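Local coordinates for pseudoazurin (Blue copper protein) (Sinorhizobium meliloti, PDB 3TU6) that binds a single copper ion in a type 1 (blue) site of a cupredoxin fold and probably shuttles electrons in the periplasm, at residues A[41-46]-A[80-85]; A[7-12]-A[19-24]. All coordinates share one frame; numbering follows the deposited sequence. Where two conformers were deposited one is given.

Contact 1: residues A[41-46]-A[80-85]; sequences GHNSAL and CAPHVG. With CU (copper (II) ion), chain B.
His42 and His83 reach the copper ion from different loops, each through ND1, and their side chains cross at about a right angle. The rings meet rim to rim with planes at 57°, and His42 ND1 stands only 3.1 Å from His83 ND1 because both bind the same metal. In His42, CG is anti to the carbonyl carbon (chi1 -52°), which starts the imidazole toward the copper; NE2 is hydrogen-bonded to Asn10. Cys80 SG binds copper at 2.2 Å and sits at the edge of the His42 ring, in its plane. The backbone N of Asn43 sends a weak but fairly straight hydrogen bond to that SG, 3.7 Å away. Asn43 also ties the loops through its side chain: OD1 accepts from Ala81 N at 2.8 Å, in the carbonyl plane, while ND2 bonds to Gly60 O. An alanine here would probably leave Ala81 N without its acceptor and Gly60 O without its donor, and let the loops shift. Pro82 CB rests over the centre of the His83 ring and, with the metal bond, probably restricts how the ring can turn. At Gly41 (phi 96°) any side chain would jam against the preceding carbonyl O. Met88 completes the two-histidine, cysteine and methionine set of a type 1 copper site. The N-H directed at the thiolate would be expected to draw off some of its negative charge, probably tuning the redox potential.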
ATOM      1  N   GLY A  41     -16.262   4.080  -1.246  1.00 24.49           N
ATOM      2  CA  GLY A  41     -15.787   5.107  -0.321  1.00 24.38           C
ATOM      3  C   GLY A  41     -14.288   5.108  -0.072  1.00 23.12           C
ATOM      4  O   GLY A  41     -13.806   5.868   0.767  1.00 23.11           O
ATOM      5  N   HIS A  42     -13.546   4.269  -0.796  1.00 23.32           N
ATOM      6  CA  HIS A  42     -12.090   4.186  -0.637  1.00 22.41           C
ATOM      7  C   HIS A  42     -11.353   4.708  -1.863  1.00 21.77           C
ATOM      8  O   HIS A  42     -11.912   4.794  -2.956  1.00 23.36           O
ATOM      9  CB  HIS A  42     -11.652   2.742  -0.382  1.00 22.89           C
ATOM     10  CG  HIS A  42     -12.391   2.068   0.730  1.00 24.26           C
ATOM     11  ND1 HIS A  42     -12.138   2.332   2.059  1.00 19.16           N
ATOM     12  CD2 HIS A  42     -13.370   1.134   0.712  1.00 20.83           C
ATOM     13  CE1 HIS A  42     -12.935   1.593   2.810  1.00 20.35           C
ATOM     14  NE2 HIS A  42     -13.691   0.857   2.017  1.00 19.71           N
ATOM     15  N   ASN A  43     -10.086   5.056  -1.659  1.00 20.75           N
ATOM     16  CA  ASN A  43      -9.178   5.379  -2.750  1.00 19.72           C
ATOM     17  C   ASN A  43      -7.793   4.809  -2.457  1.00 19.07           C
ATOM     18  O   ASN A  43      -7.557   4.268  -1.376  1.00 19.49           O
ATOM     19  CB  ASN A  43      -9.104   6.896  -2.975  1.00 19.47           C
ATOM     20  CG  ASN A  43      -8.155   7.598  -2.011  1.00 21.05           C
ATOM     21  OD1 ASN A  43      -8.229   7.418  -0.794  1.00 18.21           O
ATOM     22  ND2 ASN A  43      -7.263   8.414  -2.559  1.00 26.99           N
ATOM     23  N   SER A  44      -6.890   4.929  -3.425  1.00 18.83           N
ATOM     24  CA  SER A  44      -5.493   4.550  -3.238  1.00 20.32           C
ATOM     25  C   SER A  44      -4.589   5.672  -3.732  1.00 19.68           C
ATOM     26  O   SER A  44      -4.688   6.089  -4.887  1.00 19.44           O
ATOM     27  CB  SER A  44      -5.180   3.258  -3.993  1.00 20.92           C
ATOM     28  OG  SER A  44      -3.828   2.879  -3.795  1.00 22.29           O
ATOM     29  N   ALA A  45      -3.719   6.156  -2.848  1.00 19.31           N
ATOM     30  CA  ALA A  45      -2.760   7.205  -3.186  1.00 20.00           C
ATOM     31  C   ALA A  45      -1.429   6.934  -2.491  1.00 20.28           C
ATOM     32  O   ALA A  45      -1.403   6.519  -1.334  1.00 18.19           O
ATOM     33  CB  ALA A  45      -3.302   8.568  -2.777  1.00 18.93           C
ATOM     34  N   LEU A  46      -0.331   7.174  -3.204  1.00 22.14           N
ATOM     35  CA  LEU A  46       1.007   6.989  -2.650  1.00 23.69           C
ATOM     36  C   LEU A  46       1.250   8.015  -1.549  1.00 24.45           C
ATOM     37  O   LEU A  46       0.946   9.197  -1.720  1.00 26.86           O
ATOM     38  CB  LEU A  46       2.066   7.138  -3.751  1.00 25.32           C
ATOM     39  CG  LEU A  46       3.525   6.857  -3.374  1.00 23.59           C
ATOM     40  CD1 LEU A  46       3.736   5.379  -3.075  1.00 18.21           C
ATOM     41  CD2 LEU A  46       4.458   7.317  -4.485  1.00 27.51           C
ATOM     42  N   CYS A  80      -5.370   5.142   2.035  1.00 15.21           N
ATOM     43  CA  CYS A  80      -6.710   5.617   1.711  1.00 18.29           C
ATOM     44  C   CYS A  80      -6.925   6.915   2.481  1.00 18.49           C
ATOM     45  O   CYS A  80      -6.910   6.914   3.710  1.00 19.18           O
ATOM     46  CB  CYS A  80      -7.764   4.588   2.120  1.00 16.90           C
ATOM     47  SG  CYS A  80      -9.466   5.166   1.946  1.00 20.67           S
ATOM     48  N   ALA A  81      -7.126   8.017   1.761  1.00 20.18           N
ATOM     49  CA  ALA A  81      -7.228   9.339   2.388  1.00 21.67           C
ATOM     50  C   ALA A  81      -8.358   9.432   3.423  1.00 21.63           C
ATOM     51  O   ALA A  81      -8.132   9.911   4.536  1.00 24.26           O
ATOM     52  CB  ALA A  81      -7.378  10.430   1.326  1.00 23.44           C
ATOM     53  N   PRO A  82      -9.574   8.979   3.064  1.00 20.13           N
ATOM     54  CA  PRO A  82     -10.667   8.968   4.041  1.00 20.84           C
ATOM     55  C   PRO A  82     -10.398   8.179   5.329  1.00 19.67           C
ATOM     56  O   PRO A  82     -10.831   8.603   6.401  1.00 20.31           O
ATOM     57  CB  PRO A  82     -11.820   8.328   3.262  1.00 23.11           C
ATOM     58  CG  PRO A  82     -11.560   8.691   1.855  1.00 19.93           C
ATOM     59  CD  PRO A  82     -10.067   8.728   1.695  1.00 19.87           C
ATOM     60  N   HIS A  83      -9.691   7.055   5.228  1.00 19.50           N
ATOM     61  CA  HIS A  83      -9.550   6.130   6.356  1.00 18.11           C
ATOM     62  C   HIS A  83      -8.108   5.907   6.831  1.00 17.92           C
ATOM     63  O   HIS A  83      -7.858   4.988   7.612  1.00 18.64           O
ATOM     64  CB  HIS A  83     -10.196   4.787   6.004  1.00 17.51           C
ATOM     65  CG  HIS A  83     -11.600   4.909   5.498  1.00 16.06           C
ATOM     66  ND1 HIS A  83     -11.958   4.579   4.209  1.00 21.29           N
ATOM     67  CD2 HIS A  83     -12.732   5.340   6.103  1.00 16.61           C
ATOM     68  CE1 HIS A  83     -13.252   4.790   4.045  1.00 17.47           C
ATOM     69  NE2 HIS A  83     -13.745   5.253   5.179  1.00 20.01           N
ATOM     70  N   VAL A  84      -7.167   6.741   6.389  1.00 18.48           N
ATOM     71  CA  VAL A  84      -5.767   6.580   6.800  1.00 17.60           C
ATOM     72  C   VAL A  84      -5.618   6.685   8.319  1.00 19.66           C
ATOM     73  O   VAL A  84      -4.893   5.897   8.927  1.00 18.98           O
ATOM     74  CB  VAL A  84      -4.809   7.586   6.106  1.00 19.35           C
ATOM     75  CG1 VAL A  84      -5.204   9.028   6.403  1.00 20.20           C
ATOM     76  CG2 VAL A  84      -3.367   7.319   6.532  1.00 13.31           C
ATOM     77  N   GLY A  85      -6.328   7.633   8.928  1.00 20.14           N
ATOM     78  CA  GLY A  85      -6.315   7.805  10.379  1.00 21.76           C
ATOM     79  C   GLY A  85      -6.871   6.608  11.134  1.00 22.59           C
ATOM     80  O   GLY A  85      -6.519   6.384  12.292  1.00 17.43           O
TER
HETATM   81 CU    CU B 201     -10.773   3.580   2.832  1.00 19.69          CU

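Contact 2: residues A[7-12]-A[19-24]; sequences EMLNKA and AFEPAV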
ATOM      1  N   GLU A   7      -7.815  -5.446  -3.083  1.00 19.82           N
ATOM      2  CA  GLU A   7      -9.191  -5.030  -2.835  1.00 21.06           C
ATOM      3  C   GLU A   7      -9.250  -3.969  -1.742  1.00 20.78           C
ATOM      4  O   GLU A   7      -8.562  -4.076  -0.726  1.00 21.68           O
ATOM      5  CB  GLU A   7     -10.052  -6.232  -2.447  1.00 21.63           C
ATOM      6  CG  GLU A   7     -10.190  -7.265  -3.556  1.00 26.90           C
ATOM      7  CD  GLU A   7     -11.184  -8.362  -3.223  1.00 30.16           C
ATOM      8  OE1 GLU A   7     -11.831  -8.875  -4.157  1.00 37.42           O
ATOM      9  OE2 GLU A   7     -11.319  -8.709  -2.031  1.00 36.95           O
ATOM     10  N   MET A   8     -10.069  -2.945  -1.968  1.00 20.51           N
ATOM     11  CA  MET A   8     -10.304  -1.893  -0.980  1.00 20.45           C
ATOM     12  C   MET A   8     -11.617  -2.221  -0.273  1.00 20.83           C
ATOM     13  O   MET A   8     -12.683  -2.194  -0.892  1.00 19.40           O
ATOM     14  CB  MET A   8     -10.364  -0.523  -1.665  1.00 20.46           C
ATOM     15  CG  MET A   8      -9.192  -0.265  -2.612  1.00 18.97           C
ATOM     16  SD  MET A   8      -9.087   1.423  -3.250  1.00 19.99           S
ATOM     17  CE  MET A   8     -10.491   1.447  -4.372  1.00  8.45           C
ATOM     18  N   LEU A   9     -11.530  -2.546   1.017  1.00 21.81           N
ATOM     19  CA  LEU A   9     -12.643  -3.161   1.746  1.00 22.22           C
ATOM     20  C   LEU A   9     -12.970  -2.465   3.064  1.00 22.28           C
ATOM     21  O   LEU A   9     -12.090  -1.899   3.723  1.00 18.38           O
ATOM     22  CB  LEU A   9     -12.312  -4.625   2.044  1.00 24.34           C
ATOM     23  CG  LEU A   9     -12.186  -5.566   0.847  1.00 18.48           C
ATOM     24  CD1 LEU A   9     -11.448  -6.836   1.247  1.00 29.07           C
ATOM     25  CD2 LEU A   9     -13.560  -5.890   0.285  1.00 33.93           C
ATOM     26  N   ASN A  10     -14.242  -2.536   3.448  1.00 23.00           N
ATOM     27  CA  ASN A  10     -14.686  -2.066   4.757  1.00 24.30           C
ATOM     28  C   ASN A  10     -14.295  -3.051   5.853  1.00 24.67           C
ATOM     29  O   ASN A  10     -13.876  -2.644   6.936  1.00 23.86           O
ATOM     30  CB  ASN A  10     -16.205  -1.855   4.777  1.00 25.34           C
ATOM     31  CG  ASN A  10     -16.647  -0.675   3.931  1.00 23.04           C
ATOM     32  OD1 ASN A  10     -15.833  -0.005   3.294  1.00 22.51           O
ATOM     33  ND2 ASN A  10     -17.947  -0.412   3.925  1.00 18.47           N
ATOM     34  N   LYS A  11     -14.442  -4.343   5.563  1.00 25.73           N
ATOM     35  CA  LYS A  11     -14.108  -5.408   6.507  1.00 27.92           C
ATOM     36  C   LYS A  11     -13.260  -6.473   5.812  1.00 27.80           C
ATOM     37  O   LYS A  11     -13.681  -7.049   4.808  1.00 30.68           O
ATOM     38  CB  LYS A  11     -15.392  -6.032   7.063  1.00 29.36           C
ATOM     39  CG  LYS A  11     -15.189  -7.111   8.124  1.00 34.19           C
ATOM     40  CD  LYS A  11     -14.633  -6.543   9.419  1.00 42.12           C
ATOM     41  CE  LYS A  11     -14.650  -7.585  10.526  1.00 47.27           C
ATOM     42  NZ  LYS A  11     -14.088  -7.060  11.800  1.00 50.08           N
ATOM     43  N   ALA A  12     -12.069  -6.726   6.350  1.00 27.94           N
ATOM     44  CA  ALA A  12     -11.141  -7.704   5.779  1.00 28.39           C
ATOM     45  C   ALA A  12     -11.369  -9.097   6.364  1.00 29.41           C
ATOM     46  O   ALA A  12     -12.178  -9.275   7.274  1.00 30.15           O
ATOM     47  CB  ALA A  12      -9.703  -7.263   6.014  1.00 25.82           C
ATOM     48  N   ALA A  19      -9.619  -1.606   5.274  1.00 21.29           N
ATOM     49  CA  ALA A  19      -8.387  -2.340   4.995  1.00 21.18           C
ATOM     50  C   ALA A  19      -8.171  -2.636   3.515  1.00 20.21           C
ATOM     51  O   ALA A  19      -9.121  -2.904   2.780  1.00 20.66           O
ATOM     52  CB  ALA A  19      -8.377  -3.642   5.788  1.00 20.79           C
ATOM     53  N   PHE A  20      -6.909  -2.581   3.094  1.00 19.19           N
ATOM     54  CA  PHE A  20      -6.503  -3.100   1.795  1.00 19.11           C
ATOM     55  C   PHE A  20      -6.172  -4.583   1.954  1.00 19.71           C
ATOM     56  O   PHE A  20      -5.449  -4.958   2.882  1.00 19.34           O
ATOM     57  CB  PHE A  20      -5.280  -2.354   1.264  1.00 17.44           C
ATOM     58  CG  PHE A  20      -5.535  -0.906   0.947  1.00 17.59           C
ATOM     59  CD1 PHE A  20      -6.204  -0.540  -0.214  1.00 23.91           C
ATOM     60  CD2 PHE A  20      -5.087   0.094   1.801  1.00 26.46           C
ATOM     61  CE1 PHE A  20      -6.430   0.801  -0.512  1.00 18.85           C
ATOM     62  CE2 PHE A  20      -5.310   1.434   1.508  1.00 21.41           C
ATOM     63  CZ  PHE A  20      -5.983   1.787   0.353  1.00 19.38           C
ATOM     64  N   GLU A  21      -6.708  -5.412   1.059  1.00 20.32           N
ATOM     65  CA  GLU A  21      -6.471  -6.855   1.088  0.50 20.86           C
ATOM     66  C   GLU A  21      -5.957  -7.339  -0.268  1.00 20.20           C
ATOM     67  O   GLU A  21      -6.665  -7.239  -1.274  1.00 20.55           O
ATOM     68  CB  GLU A  21      -7.753  -7.604   1.459  0.50 20.05           C
ATOM     69  CG  GLU A  21      -7.558  -9.105   1.641  0.50 26.30           C
ATOM     70  CD  GLU A  21      -8.791  -9.794   2.189  0.50 22.55           C
ATOM     71  OE1 GLU A  21      -9.619  -9.118   2.834  0.50 34.33           O
ATOM     72  OE2 GLU A  21      -8.929 -11.017   1.977  0.50 32.25           O
ATOM     73  N   PRO A  22      -4.716  -7.868  -0.311  1.00 19.94           N
ATOM     74  CA  PRO A  22      -3.737  -8.044   0.767  1.00 21.34           C
ATOM     75  C   PRO A  22      -3.075  -6.729   1.177  1.00 21.59           C
ATOM     76  O   PRO A  22      -2.982  -5.802   0.371  1.00 23.36           O
ATOM     77  CB  PRO A  22      -2.711  -8.996   0.152  1.00 21.71           C
ATOM     78  CG  PRO A  22      -2.778  -8.725  -1.285  1.00 21.99           C
ATOM     79  CD  PRO A  22      -4.209  -8.410  -1.585  1.00 21.53           C
ATOM     80  N   ALA A  23      -2.627  -6.656   2.427  1.00 22.42           N
ATOM     81  CA  ALA A  23      -1.949  -5.467   2.939  1.00 22.17           C
ATOM     82  C   ALA A  23      -0.558  -5.303   2.324  1.00 22.01           C
ATOM     83  O   ALA A  23      -0.069  -4.179   2.186  1.00 20.03           O
ATOM     84  CB  ALA A  23      -1.847  -5.534   4.457  1.00 24.39           C
ATOM     85  N   VAL A  24       0.070  -6.422   1.966  1.00 21.44           N
ATOM     86  CA  VAL A  24       1.427  -6.426   1.422  1.00 22.35           C
ATOM     87  C   VAL A  24       1.501  -7.261   0.143  1.00 23.59           C
ATOM     88  O   VAL A  24       1.433  -8.490   0.197  1.00 24.34           O
ATOM     89  CB  VAL A  24       2.435  -6.989   2.450  1.00 22.99           C
ATOM     90  CG1 VAL A  24       3.845  -7.004   1.872  1.00 19.50           C
ATOM     91  CG2 VAL A  24       2.392  -6.176   3.732  1.00 25.78           C
TER
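Met8 and Phe20 face each other as a non-hydrogen-bonded pair between two antiparallel strands, their side chains side by side and pointing the same way. Both have CG anti to the carbonyl carbon (chi1 -49° in Met8), and Met8 CG touches Phe20 CE1 at 3.6 Å. The sulfur lies farther out, Met8 SD at the edge of the phenyl ring and 5.2 Å from its centroid, a Met-aromatic contact. A flexible thioether beside a flat ring suits this buried face, where Phe20 also packs on Met88 and meets Tyr78 edge to face.

The backbones close the pairing on either side with four hydrogen bonds, two between Glu7 and Glu21 and two between Leu9 and Ala19; Ala19 N to Leu9 O, at 2.9 Å, is nearly straight at 173°. On the face carrying Leu9 and Ala19, two alanines let the turning chain come close: Ala12 CB meets Ala19 CB at 3.9 Å.

Toward Glu7 and Glu21 this same face becomes the solvent side, where the backbone bonds stay close while the carboxylates spread apart. Glu21, with CG anti to its backbone N (chi1 -174°) and the chain extended beyond, crosses Leu9 obliquely and lays its carboxylate against CD1 in the conformer given; a second conformer makes that placing uncertain. In this conformer Glu7 OE2 and Glu21 OE1 are 5.2 Å apart, so like charges, if both groups are ionised, are kept from touching. Glu7 has a long, weak ion pair with Lys38.

Segments 7-12 and 19-24 belong to the beta hairpin of strands 3-9 and 19-27. Strand 32-36 flanks 3-9 on its other side, strand 89-94 runs beside 19-27, and farther along Val24 packs on helix 112-125.

In the fold
Contact 2 comes first along the chain and closes before contact 1 opens; their centres lie 11 Å apart. Both reach the same mixed sheet: strands 3-9 and 19-27 are neighbours within it, whereas segment 41-46 ends in one of its edge strands, 45-46, and segment 80-85 leaves strand 74-79 for the loop before 89-94. The two contacts meet directly. The probable hydrogen bond from Asn10 to His42 ties them and is likely to steady this copper ligand, while Phe20 CZ and Met8 SD pack against the backbone of Asn43. The hairpin thus forms a second shell beneath the metal loops, a layout consistent with the cupredoxin plan of a rigid beta framework holding the copper at one end.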